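Side-chain contacts in CRISPR-associated protein, Cse1 family (Acidimicrobium ferrooxidans, PDB 4H3T), which probably serves as the large subunit of a type I-E CRISPR Cascade complex, helping it to recognise invading DNA: residues Asp103-Glu108 against Ile276-Val281; Arg162-Arg167 against Ile265-Glu270; Leu117-Ala120 against Gly124-Thr127; Pro110-Ala115 against Val234-Arg239. The protein carries 1 engineered substitution. One frame throughout, in Å; residues are numbered along the deposited sequence.

Contact 1: Asp103-Glu108 against Ile276-Val281; sequences DLFSKE and IVVPRV
Phe105 lays the outer end of its ring across the Ile276 and Val278 side chains, which project from one side of strand 275-289. The residue sits in a type I beta turn running from Asp103 to Ser106, overlaid by an Asx turn, so a tight loop meets a face of the sheet. Ile276 CG2 lies 3.6 Å from Phe105 CE2 and approaches the ring obliquely, whereas Val278 CG2 comes at the ring edge near its plane, 3.8 Å from Phe105 CZ and 3.9 Å from Phe105 CE1. CG of Phe105 is turned anti to the carbonyl carbon (chi1 -50°), which sends the ring out from the turn to these two methyl groups. Leu104 CB covers one ring face over its centre, 4.2 Å above the plane, and Pro157 at the start of helix 157-170 also touches Phe105. The contact across the segments is wholly apolar; polar bonds shape the loop behind it. Asp103 OD2 is bonded to His9 ND1, and Asp103 OD1 accepts from Phe10 N. Phe105 N is a second donor to Asp103 OD1, over 3.1 Å, reaching that oxygen from above the carboxylate plane.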
loop_
_atom_site.group_PDB
_atom_site.type_symbol
_atom_site.label_atom_id
_atom_site.label_comp_id
_atom_site.label_asym_id
_atom_site.label_seq_id
_atom_site.Cartn_x
_atom_site.Cartn_y
_atom_site.Cartn_z
ATOM N N ASP A 103 22.564 -16.033 4.491
ATOM C CA ASP A 103 22.282 -17.451 4.238
ATOM C C ASP A 103 20.953 -17.802 4.955
ATOM O O ASP A 103 20.829 -17.771 6.188
ATOM C CB ASP A 103 23.499 -18.333 4.635
ATOM C CG ASP A 103 23.360 -19.858 4.435
ATOM O OD1 ASP A 103 22.367 -20.303 3.818
ATOM O OD2 ASP A 103 24.222 -20.592 4.928
ATOM N N LEU A 104 19.955 -18.186 4.151
ATOM C CA LEU A 104 18.653 -18.595 4.668
ATOM C C LEU A 104 18.728 -19.820 5.612
ATOM O O LEU A 104 17.882 -19.960 6.488
ATOM C CB LEU A 104 17.721 -18.943 3.482
ATOM C CG LEU A 104 16.221 -18.943 3.758
ATOM C CD1 LEU A 104 15.713 -17.548 4.091
ATOM C CD2 LEU A 104 15.460 -19.528 2.566
ATOM N N PHE A 105 19.703 -20.717 5.403
ATOM C CA PHE A 105 19.850 -21.925 6.209
ATOM C C PHE A 105 21.145 -21.956 7.008
ATOM O O PHE A 105 21.575 -23.029 7.405
ATOM C CB PHE A 105 19.726 -23.171 5.318
ATOM C CG PHE A 105 18.504 -23.152 4.418
ATOM C CD1 PHE A 105 17.243 -22.876 4.932
ATOM C CD2 PHE A 105 18.626 -23.375 3.055
ATOM C CE1 PHE A 105 16.110 -22.888 4.103
ATOM C CE2 PHE A 105 17.496 -23.461 2.240
ATOM C CZ PHE A 105 16.246 -23.201 2.762
ATOM N N SER A 106 21.714 -20.786 7.348
ATOM C CA SER A 106 22.902 -20.738 8.202
ATOM C C SER A 106 22.570 -21.391 9.546
ATOM O O SER A 106 21.473 -21.191 10.061
ATOM C CB SER A 106 23.363 -19.302 8.431
ATOM O OG SER A 106 24.337 -19.237 9.464
ATOM N N LYS A 107 23.474 -22.181 10.088
ATOM C CA LYS A 107 23.217 -22.803 11.399
ATOM C C LYS A 107 23.388 -21.786 12.554
ATOM O O LYS A 107 22.801 -21.958 13.598
ATOM C CB LYS A 107 24.112 -24.049 11.602
ATOM C CG LYS A 107 23.467 -25.317 10.981
ATOM C CD LYS A 107 23.997 -26.638 11.535
ATOM C CE LYS A 107 25.228 -27.164 10.837
ATOM N NZ LYS A 107 25.676 -28.451 11.442
ATOM N N GLU A 108 24.103 -20.701 12.349
ATOM C CA GLU A 108 24.302 -19.708 13.389
ATOM C C GLU A 108 23.536 -18.415 13.121
ATOM O O GLU A 108 23.011 -17.840 14.065
ATOM C CB GLU A 108 25.822 -19.444 13.513
ATOM C CG GLU A 108 26.176 -18.356 14.503
ATOM C CD GLU A 108 27.656 -18.175 14.808
ATOM O OE1 GLU A 108 28.503 -18.593 13.985
ATOM O OE2 GLU A 108 27.958 -17.524 15.834
ATOM N N ILE A 276 16.614 -28.891 -2.062
ATOM C CA ILE A 276 16.370 -28.426 -0.712
ATOM C C ILE A 276 14.985 -27.834 -0.757
ATOM O O ILE A 276 14.710 -27.005 -1.629
ATOM C CB ILE A 276 17.427 -27.403 -0.230
ATOM C CG1 ILE A 276 18.862 -27.975 -0.253
ATOM C CG2 ILE A 276 17.040 -26.903 1.203
ATOM C CD1 ILE A 276 19.951 -26.775 -0.213
ATOM N N VAL A 277 14.119 -28.221 0.165
ATOM C CA VAL A 277 12.793 -27.623 0.269
ATOM C C VAL A 277 12.572 -27.275 1.729
ATOM O O VAL A 277 13.351 -27.690 2.598
ATOM C CB VAL A 277 11.671 -28.528 -0.300
ATOM C CG1 VAL A 277 11.947 -28.814 -1.768
ATOM C CG2 VAL A 277 11.554 -29.826 0.494
ATOM N N VAL A 278 11.490 -26.540 1.974
ATOM C CA VAL A 278 11.101 -26.128 3.331
ATOM C C VAL A 278 9.699 -26.673 3.621
ATOM O O VAL A 278 8.754 -26.037 3.258
ATOM C CB VAL A 278 11.157 -24.585 3.536
ATOM C CG1 VAL A 278 10.847 -24.213 4.977
ATOM C CG2 VAL A 278 12.505 -23.997 3.118
ATOM N N PRO A 279 9.561 -27.808 4.300
ATOM C CA PRO A 279 8.205 -28.348 4.581
ATOM C C PRO A 279 7.585 -27.832 5.899
ATOM O O PRO A 279 6.386 -27.992 6.121
ATOM C CB PRO A 279 8.449 -29.850 4.668
ATOM C CG PRO A 279 9.824 -29.987 5.085
ATOM C CD PRO A 279 10.606 -28.790 4.635
ATOM N N ARG A 280 8.402 -27.310 6.835
ATOM C CA ARG A 280 7.914 -26.919 8.149
ATOM C C ARG A 280 8.503 -25.579 8.580
ATOM O O ARG A 280 9.597 -25.207 8.142
ATOM C CB ARG A 280 8.264 -28.009 9.198
ATOM C CG ARG A 280 7.604 -29.383 8.978
ATOM C CD ARG A 280 8.032 -30.380 10.090
ATOM N NE ARG A 280 9.505 -30.449 10.205
ATOM C CZ ARG A 280 10.237 -30.419 11.324
ATOM N NH1 ARG A 280 9.651 -30.390 12.515
ATOM N NH2 ARG A 280 11.569 -30.445 11.259
ATOM N N VAL A 281 7.796 -24.901 9.514
ATOM C CA VAL A 281 8.167 -23.580 10.007
ATOM C C VAL A 281 7.618 -23.398 11.447
ATOM O O VAL A 281 6.586 -23.985 11.803
ATOM C CB VAL A 281 7.655 -22.435 9.062
ATOM C CG1 VAL A 281 6.126 -22.341 9.070
ATOM C CG2 VAL A 281 8.258 -21.097 9.466
#

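Contact 2: Arg162-Arg167 against Ile265-Glu270; sequences RWLVER and IRLFPE
Arg167 N donates to Trp163 O over 2.8 Å, a regular helical bond; from this backbone the Arg167 side chain runs across Ile265 at about a right angle. The guanidinium is held beyond the contact: NH1 forms a salt bridge with Asp175 and NH2 bonds to Ser130 O. Only the start of the shaft meets the strand, with Arg167 CG 4.0 Å from Ile265 CD1; the chain then bends at chi2 (52°). Leu164, one turn earlier on the same helix face, makes the larger part of the contact. Its CD1 fits into the fork of Ile265, 3.7 Å from Ile265 CG2 and 3.8 Å from Ile265 CD1, the two side chains lying alongside and running opposite ways. The other branch turns along the strand, where Leu164 CD2 makes a looser approach of 4.4 Å to Leu267 CD1. Ile265 and Leu267 both face the helix, while the intervening Arg266 points away. This is helix-on-sheet packing: helix 157-170 runs nearly antiparallel to strand 263-272, the local axes 10.5 Å apart and at 165°. Leu104 closes on Leu164 from the neighbouring loop. With no hydrogen bond between the segments, the fit rests on apolar packing, closest between Leu164 and Ile265, and the one charged residue involved lends its methylenes while its charge is met by Asp175.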
loop_
_atom_site.group_PDB
_atom_site.type_symbol
_atom_site.label_atom_id
_atom_site.label_comp_id
_atom_site.label_asym_id
_atom_site.label_seq_id
_atom_site.Cartn_x
_atom_site.Cartn_y
_atom_site.Cartn_z
ATOM N N ARG A 162 10.890 -15.150 0.404
ATOM C CA ARG A 162 9.960 -14.064 0.120
ATOM C C ARG A 162 8.887 -13.973 1.203
ATOM O O ARG A 162 8.636 -12.885 1.728
ATOM C CB ARG A 162 9.291 -14.249 -1.223
ATOM C CG ARG A 162 10.211 -13.998 -2.377
ATOM C CD ARG A 162 9.482 -13.959 -3.694
ATOM N NE ARG A 162 8.792 -15.186 -4.055
ATOM C CZ ARG A 162 9.235 -16.128 -4.872
ATOM N NH1 ARG A 162 10.474 -16.086 -5.336
ATOM N NH2 ARG A 162 8.472 -17.172 -5.163
ATOM N N TRP A 163 8.294 -15.119 1.581
ATOM C CA TRP A 163 7.263 -15.099 2.595
ATOM C C TRP A 163 7.774 -14.777 3.995
ATOM O O TRP A 163 7.010 -14.235 4.819
ATOM C CB TRP A 163 6.478 -16.361 2.622
ATOM C CG TRP A 163 5.610 -16.504 1.418
ATOM C CD1 TRP A 163 5.688 -17.478 0.465
ATOM C CD2 TRP A 163 4.482 -15.708 1.082
ATOM N NE1 TRP A 163 4.673 -17.319 -0.452
ATOM C CE2 TRP A 163 3.991 -16.183 -0.162
ATOM C CE3 TRP A 163 3.936 -14.520 1.607
ATOM C CZ2 TRP A 163 2.879 -15.622 -0.785
ATOM C CZ3 TRP A 163 2.847 -13.964 0.979
ATOM C CH2 TRP A 163 2.361 -14.490 -0.230
ATOM N N LEU A 164 9.036 -15.099 4.261
ATOM C CA LEU A 164 9.689 -14.780 5.519
ATOM C C LEU A 164 9.792 -13.255 5.707
ATOM O O LEU A 164 9.439 -12.750 6.750
ATOM C CB LEU A 164 11.065 -15.435 5.532
ATOM C CG LEU A 164 12.004 -15.159 6.654
ATOM C CD1 LEU A 164 11.403 -15.611 7.982
ATOM C CD2 LEU A 164 13.322 -15.878 6.404
ATOM N N VAL A 165 10.202 -12.535 4.641
ATOM C CA VAL A 165 10.309 -11.112 4.614
ATOM C C VAL A 165 8.931 -10.511 4.785
ATOM O O VAL A 165 8.731 -9.620 5.603
ATOM C CB VAL A 165 11.003 -10.621 3.329
ATOM C CG1 VAL A 165 10.981 -9.072 3.281
ATOM C CG2 VAL A 165 12.457 -11.113 3.291
ATOM N N GLU A 166 7.949 -11.085 4.125
ATOM C CA GLU A 166 6.595 -10.586 4.235
ATOM C C GLU A 166 6.013 -10.809 5.613
ATOM O O GLU A 166 5.296 -9.930 6.107
ATOM C CB GLU A 166 5.708 -11.254 3.146
ATOM C CG GLU A 166 4.280 -10.702 2.996
ATOM C CD GLU A 166 3.181 -11.362 3.811
ATOM O OE1 GLU A 166 3.518 -12.155 4.714
ATOM O OE2 GLU A 166 1.987 -11.024 3.607
ATOM N N ARG A 167 6.266 -11.974 6.243
ATOM C CA ARG A 167 5.590 -12.295 7.494
ATOM C C ARG A 167 6.046 -11.418 8.651
ATOM O O ARG A 167 5.260 -11.161 9.541
ATOM C CB ARG A 167 5.756 -13.784 7.823
ATOM C CG ARG A 167 4.895 -14.237 8.964
ATOM C CD ARG A 167 3.426 -13.900 8.831
ATOM N NE ARG A 167 2.648 -14.878 9.571
ATOM C CZ ARG A 167 2.190 -16.015 9.086
ATOM N NH1 ARG A 167 1.575 -16.888 9.887
ATOM N NH2 ARG A 167 2.375 -16.322 7.809
ATOM N N ILE A 265 10.929 -16.370 13.811
ATOM C CA ILE A 265 10.637 -17.433 12.847
ATOM C C ILE A 265 11.825 -18.342 12.652
ATOM O O ILE A 265 12.962 -17.900 12.634
ATOM C CB ILE A 265 10.196 -16.799 11.489
ATOM C CG1 ILE A 265 8.958 -15.847 11.677
ATOM C CG2 ILE A 265 9.924 -17.871 10.451
ATOM C CD1 ILE A 265 8.495 -15.164 10.422
ATOM N N ARG A 266 11.542 -19.601 12.437
ATOM C CA ARG A 266 12.561 -20.575 12.080
ATOM C C ARG A 266 12.017 -21.463 10.993
ATOM O O ARG A 266 10.915 -22.047 11.170
ATOM C CB ARG A 266 12.992 -21.412 13.302
ATOM C CG ARG A 266 14.042 -22.475 12.968
ATOM C CD ARG A 266 14.544 -23.124 14.234
ATOM N NE ARG A 266 15.469 -24.203 13.912
ATOM C CZ ARG A 266 15.962 -25.074 14.786
ATOM N NH1 ARG A 266 15.585 -25.038 16.056
ATOM N NH2 ARG A 266 16.814 -26.017 14.383
ATOM N N LEU A 267 12.762 -21.547 9.862
ATOM C CA LEU A 267 12.441 -22.481 8.747
ATOM C C LEU A 267 13.120 -23.804 9.046
ATOM O O LEU A 267 14.205 -23.811 9.614
ATOM C CB LEU A 267 12.943 -21.975 7.399
ATOM C CG LEU A 267 12.503 -20.599 6.959
ATOM C CD1 LEU A 267 13.208 -20.188 5.664
ATOM C CD2 LEU A 267 11.002 -20.479 6.776
ATOM N N PHE A 268 12.494 -24.911 8.731
ATOM C CA PHE A 268 13.108 -26.241 8.925
ATOM C C PHE A 268 13.358 -26.861 7.537
ATOM O O PHE A 268 12.490 -27.555 7.043
ATOM C CB PHE A 268 12.201 -27.122 9.754
ATOM C CG PHE A 268 12.088 -26.625 11.179
ATOM C CD1 PHE A 268 13.039 -26.988 12.144
ATOM C CD2 PHE A 268 11.091 -25.725 11.541
ATOM C CE1 PHE A 268 12.899 -26.580 13.477
ATOM C CE2 PHE A 268 10.990 -25.263 12.857
ATOM C CZ PHE A 268 11.919 -25.663 13.810
ATOM N N PRO A 269 14.499 -26.591 6.892
ATOM C CA PRO A 269 14.716 -27.145 5.531
ATOM C C PRO A 269 15.005 -28.662 5.548
ATOM O O PRO A 269 15.451 -29.201 6.548
ATOM C CB PRO A 269 15.937 -26.375 5.030
ATOM C CG PRO A 269 16.746 -26.104 6.324
ATOM C CD PRO A 269 15.635 -25.734 7.309
ATOM N N GLU A 270 14.745 -29.323 4.424
ATOM C CA GLU A 270 14.988 -30.757 4.266
ATOM C C GLU A 270 15.490 -31.014 2.892
ATOM O O GLU A 270 14.975 -30.422 1.922
ATOM C CB GLU A 270 13.710 -31.563 4.536
ATOM C CG GLU A 270 13.804 -33.053 4.309
ATOM C CD GLU A 270 12.506 -33.844 4.323
ATOM O OE1 GLU A 270 11.436 -33.210 4.275
ATOM O OE2 GLU A 270 12.558 -35.097 4.341
#

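Contact 3: Leu117-Ala120 against Gly124-Thr127; sequences LEPA and GVKT
The backbone comes closest where Pro119 CA and Gly124 CA stand 5.1 Å apart, at the mouth of a short chain reversal that no hydrogen bond between the two segments closes. The proline ring does most of the touching. Pro119 CB rests directly on the main chain opposite it, 3.9 Å from Gly124 CA and 4.0 Å from Gly124 N, a close approach made to bare backbone because Gly124 carries no side chain. Farther round the same ring, Pro119 CG faces a methyl group, Val125 CG2, at 4.2 Å, so the ring spans two successive residues. Gly124 has helical backbone angles and Val125 extended ones (psi 134°), and the chain straightens here into strand 126-127. That short strand pairs antiparallel with strand 275-289, Lys126 O probably accepting a hydrogen bond from the backbone of Val281; the contact therefore belongs to the loop by which the chain enters this sheet. Val125 divides its two methyls between the loop and the sheet. With CG1 anti to the backbone N (chi1 179°), CG2 is left beside that nitrogen and facing the proline, while Val125 CG1 packs against the side chains of Arg280 and Phe268. Pro119 has a further neighbour on strand 275-289, Leu282. On the loop side, Glu118 and Ala120 make backbone hydrogen bonds to Lys180 and Gly178, and Leu117 O accepts from Arg266 NH1 of strand 263-272.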
loop_
_atom_site.group_PDB
_atom_site.type_symbol
_atom_site.label_atom_id
_atom_site.label_comp_id
_atom_site.label_asym_id
_atom_site.label_seq_id
_atom_site.Cartn_x
_atom_site.Cartn_y
_atom_site.Cartn_z
ATOM N N LEU A 117 15.422 -21.545 17.671
ATOM C CA LEU A 117 14.016 -21.392 18.074
ATOM C C LEU A 117 13.314 -22.741 18.272
ATOM O O LEU A 117 13.389 -23.598 17.415
ATOM C CB LEU A 117 13.229 -20.606 17.062
ATOM C CG LEU A 117 11.935 -19.893 17.573
ATOM C CD1 LEU A 117 12.246 -18.815 18.604
ATOM C CD2 LEU A 117 11.212 -19.247 16.407
ATOM N N GLU A 118 12.624 -22.899 19.370
ATOM C CA GLU A 118 11.875 -24.103 19.688
ATOM C C GLU A 118 10.501 -23.762 20.255
ATOM O O GLU A 118 10.357 -22.763 20.936
ATOM C CB GLU A 118 12.617 -24.974 20.723
ATOM C CG GLU A 118 13.909 -25.571 20.180
ATOM C CD GLU A 118 14.662 -26.407 21.200
ATOM O OE1 GLU A 118 14.561 -26.103 22.412
ATOM O OE2 GLU A 118 15.366 -27.356 20.790
ATOM N N PRO A 119 9.488 -24.624 20.038
ATOM C CA PRO A 119 8.179 -24.381 20.681
ATOM C C PRO A 119 8.239 -24.530 22.205
ATOM O O PRO A 119 9.007 -25.324 22.724
ATOM C CB PRO A 119 7.272 -25.430 20.031
ATOM C CG PRO A 119 8.165 -26.474 19.494
ATOM C CD PRO A 119 9.521 -25.899 19.290
ATOM N N ALA A 120 7.482 -23.715 22.944
ATOM C CA ALA A 120 7.436 -23.806 24.423
ATOM C C ALA A 120 6.847 -25.145 24.915
ATOM O O ALA A 120 7.198 -25.613 26.002
ATOM C CB ALA A 120 6.626 -22.671 24.993
ATOM N N GLY A 124 3.863 -26.793 18.358
ATOM C CA GLY A 124 4.028 -25.416 17.819
ATOM C C GLY A 124 4.489 -25.281 16.363
ATOM O O GLY A 124 4.078 -24.348 15.640
ATOM N N VAL A 125 5.305 -26.234 15.897
ATOM C CA VAL A 125 5.824 -26.270 14.519
ATOM C C VAL A 125 4.675 -26.600 13.571
ATOM O O VAL A 125 3.910 -27.525 13.845
ATOM C CB VAL A 125 6.999 -27.279 14.360
ATOM C CG1 VAL A 125 7.511 -27.305 12.906
ATOM C CG2 VAL A 125 8.154 -26.904 15.276
ATOM N N LYS A 126 4.563 -25.849 12.459
ATOM C CA LYS A 126 3.501 -26.019 11.466
ATOM C C LYS A 126 4.092 -26.326 10.118
ATOM O O LYS A 126 5.291 -26.126 9.897
ATOM C CB LYS A 126 2.662 -24.714 11.368
ATOM C CG LYS A 126 2.044 -24.232 12.696
ATOM C CD LYS A 126 1.233 -25.313 13.404
ATOM C CE LYS A 126 0.673 -24.847 14.742
ATOM N NZ LYS A 126 0.244 -26.004 15.546
ATOM N N THR A 127 3.257 -26.773 9.198
ATOM C CA THR A 127 3.704 -27.019 7.822
ATOM C C THR A 127 3.999 -25.647 7.243
ATOM O O THR A 127 3.419 -24.619 7.652
ATOM C CB THR A 127 2.700 -27.831 6.993
ATOM O OG1 THR A 127 1.507 -27.088 6.879
ATOM C CG2 THR A 127 2.447 -29.212 7.583
#

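Contact 4: Pro110-Ala115 against Val234-Arg239; sequences PFFQVA and VPAWER
Aromatic contacts come first: Phe111 and Phe112 both reach the six-membered ring of Trp237, converging on its CE3 atom. Phe111 lies side by side with the indole, its CE1 3.7 Å from Trp237 CE3; the planes are inclined by 27° and displaced, with little ring overlap. Phe112 arrives at the indole edge, near its plane, with CE1 3.9 Å from Trp237 CE3. The phenylalanines also cover each other, Phe112 CD1 standing 3.5 Å above the Phe111 ring plane toward its rim. Trp237 CG is wedged between its own backbone N and carbonyl carbon (chi1 59°), and Pro235 CG packs over one indole face, toward its rim. Aliphatic packing adds Ala236 CB, 4.2 Å from Phe112 CE1. Phe111 and Phe112 occupy the two central positions of a type II beta turn, Pro110 to Gln113, in which Phe112 adopts the positive phi expected of its place. Hydrogen bonds secure each side separately. Gln113 N closes the turn on Pro110 O at 3.0 Å, and Gln113 NE2, with the acceptor in its amide plane, gives a fairly straight 2.9 Å bond (161°) to Phe111 O; NE2 is also bonded to Leu104 O. Across from it, Arg239 NH2 donates to Val234 O at 2.9 Å. Trp237 NE1 bonds to Tyr94 OH. A glycerol, probably from the crystallisation liquor, bonds to Phe112 N and Gln113 O.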
loop_
_atom_site.group_PDB
_atom_site.type_symbol
_atom_site.label_atom_id
_atom_site.label_comp_id
_atom_site.label_asym_id
_atom_site.label_seq_id
_atom_site.Cartn_x
_atom_site.Cartn_y
_atom_site.Cartn_z
ATOM N N PRO A 110 20.846 -17.731 10.543
ATOM C CA PRO A 110 19.843 -17.832 9.473
ATOM C C PRO A 110 19.155 -16.480 9.262
ATOM O O PRO A 110 18.690 -15.830 10.207
ATOM C CB PRO A 110 18.930 -18.931 9.928
ATOM C CG PRO A 110 19.096 -19.001 11.398
ATOM C CD PRO A 110 20.516 -18.594 11.680
ATOM N N PHE A 111 19.091 -16.067 7.984
ATOM C CA PHE A 111 18.538 -14.771 7.607
ATOM C C PHE A 111 17.093 -14.598 8.089
ATOM O O PHE A 111 16.251 -15.438 7.793
ATOM C CB PHE A 111 18.585 -14.605 6.085
ATOM C CG PHE A 111 18.030 -13.280 5.601
ATOM C CD1 PHE A 111 18.808 -12.149 5.613
ATOM C CD2 PHE A 111 16.727 -13.182 5.127
ATOM C CE1 PHE A 111 18.298 -10.927 5.178
ATOM C CE2 PHE A 111 16.235 -11.964 4.643
ATOM C CZ PHE A 111 17.032 -10.850 4.672
ATOM N N PHE A 112 16.823 -13.519 8.838
ATOM C CA PHE A 112 15.515 -13.151 9.374
ATOM C C PHE A 112 14.919 -14.246 10.252
ATOM O O PHE A 112 13.673 -14.326 10.464
ATOM C CB PHE A 112 14.570 -12.739 8.217
ATOM C CG PHE A 112 14.612 -11.291 7.793
ATOM C CD1 PHE A 112 15.773 -10.532 7.928
ATOM C CD2 PHE A 112 13.465 -10.654 7.332
ATOM C CE1 PHE A 112 15.768 -9.165 7.611
ATOM C CE2 PHE A 112 13.489 -9.314 6.966
ATOM C CZ PHE A 112 14.663 -8.601 7.022
ATOM N N GLN A 113 15.826 -15.098 10.847
ATOM C CA GLN A 113 15.403 -16.217 11.669
ATOM C C GLN A 113 16.154 -16.262 12.968
ATOM O O GLN A 113 17.165 -15.569 13.143
ATOM C CB GLN A 113 15.594 -17.530 10.894
ATOM C CG GLN A 113 14.674 -17.683 9.688
ATOM C CD GLN A 113 15.224 -18.724 8.793
ATOM O OE1 GLN A 113 15.142 -19.921 9.090
ATOM N NE2 GLN A 113 16.018 -18.315 7.833
ATOM N N VAL A 114 15.683 -17.152 13.852
ATOM C CA VAL A 114 16.302 -17.494 15.151
ATOM C C VAL A 114 16.764 -18.930 15.025
ATOM O O VAL A 114 15.937 -19.839 14.930
ATOM C CB VAL A 114 15.327 -17.307 16.319
ATOM C CG1 VAL A 114 16.010 -17.710 17.633
ATOM C CG2 VAL A 114 14.810 -15.864 16.356
ATOM N N ALA A 115 18.078 -19.149 15.046
ATOM C CA ALA A 115 18.653 -20.462 14.790
ATOM C C ALA A 115 18.182 -21.582 15.730
ATOM O O ALA A 115 18.085 -22.753 15.308
ATOM C CB ALA A 115 20.160 -20.382 14.906
ATOM N N VAL A 234 21.376 0.804 11.323
ATOM C CA VAL A 234 21.733 -0.418 10.628
ATOM C C VAL A 234 20.544 -1.424 10.569
ATOM O O VAL A 234 19.713 -1.509 11.455
ATOM C CB VAL A 234 23.042 -1.062 11.201
ATOM C CG1 VAL A 234 24.193 -0.050 11.199
ATOM C CG2 VAL A 234 22.858 -1.649 12.591
ATOM N N PRO A 235 20.519 -2.229 9.521
ATOM C CA PRO A 235 19.437 -3.208 9.372
ATOM C C PRO A 235 19.641 -4.436 10.266
ATOM O O PRO A 235 20.718 -4.637 10.824
ATOM C CB PRO A 235 19.515 -3.564 7.890
ATOM C CG PRO A 235 20.929 -3.393 7.556
ATOM C CD PRO A 235 21.412 -2.254 8.339
ATOM N N ALA A 236 18.618 -5.271 10.327
ATOM C CA ALA A 236 18.558 -6.429 11.200
ATOM C C ALA A 236 19.751 -7.396 11.034
ATOM O O ALA A 236 20.238 -7.914 12.046
ATOM C CB ALA A 236 17.249 -7.172 11.012
ATOM N N TRP A 237 20.195 -7.620 9.804
ATOM C CA TRP A 237 21.307 -8.545 9.507
ATOM C C TRP A 237 22.663 -7.971 9.885
ATOM O O TRP A 237 23.598 -8.734 9.885
ATOM C CB TRP A 237 21.333 -9.008 8.034
ATOM C CG TRP A 237 21.467 -7.902 7.066
ATOM C CD1 TRP A 237 22.594 -7.180 6.768
ATOM C CD2 TRP A 237 20.385 -7.265 6.390
ATOM N NE1 TRP A 237 22.299 -6.233 5.842
ATOM C CE2 TRP A 237 20.932 -6.216 5.635
ATOM C CE3 TRP A 237 19.012 -7.520 6.302
ATOM C CZ2 TRP A 237 20.145 -5.393 4.841
ATOM C CZ3 TRP A 237 18.238 -6.695 5.517
ATOM C CH2 TRP A 237 18.824 -5.684 4.744
ATOM N N GLU A 238 22.786 -6.680 10.256
ATOM C CA GLU A 238 24.023 -6.123 10.794
ATOM C C GLU A 238 23.954 -6.134 12.279
ATOM O O GLU A 238 24.944 -5.919 12.911
ATOM C CB GLU A 238 24.290 -4.686 10.296
ATOM C CG GLU A 238 24.574 -4.649 8.806
ATOM C CD GLU A 238 25.092 -3.313 8.346
ATOM O OE1 GLU A 238 25.786 -2.635 9.127
ATOM O OE2 GLU A 238 24.790 -2.934 7.196
ATOM N N ARG A 239 22.782 -6.343 12.863
ATOM C CA ARG A 239 22.661 -6.364 14.326
ATOM C C ARG A 239 22.915 -7.793 14.840
ATOM O O ARG A 239 22.954 -8.760 14.075
ATOM C CB ARG A 239 21.252 -5.835 14.704
ATOM C CG ARG A 239 21.043 -4.403 14.215
ATOM C CD ARG A 239 19.546 -4.001 14.064
ATOM N NE ARG A 239 19.145 -3.238 15.233
ATOM C CZ ARG A 239 19.195 -1.918 15.361
ATOM N NH1 ARG A 239 18.849 -1.346 16.501
ATOM N NH2 ARG A 239 19.550 -1.156 14.336
#

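Overall arrangement
The loop between helix 88-98 and strand 126-127 supplies one side of contacts 1 and 4 and, farther along, the first segment of contact 3. Contacts 1 and 2, centres about 8 Å apart, use the adjacent antiparallel strands 275-289 and 263-272; contact 3 reaches the same sheet, its centre about 14 Å from contact 1's. Contact 4, centred about 12 Å from contact 2, is joined to it by bonds from Gln113 and Val114 to strand 263-272. Along the chain, contact 1 encloses the others, contact 3 precedes contact 2 and falls within contact 4, and contacts 2 and 4 interleave. Contacts 1 to 3 thus gather on one sheet, and contact 4 extends the packing toward helix 52-68.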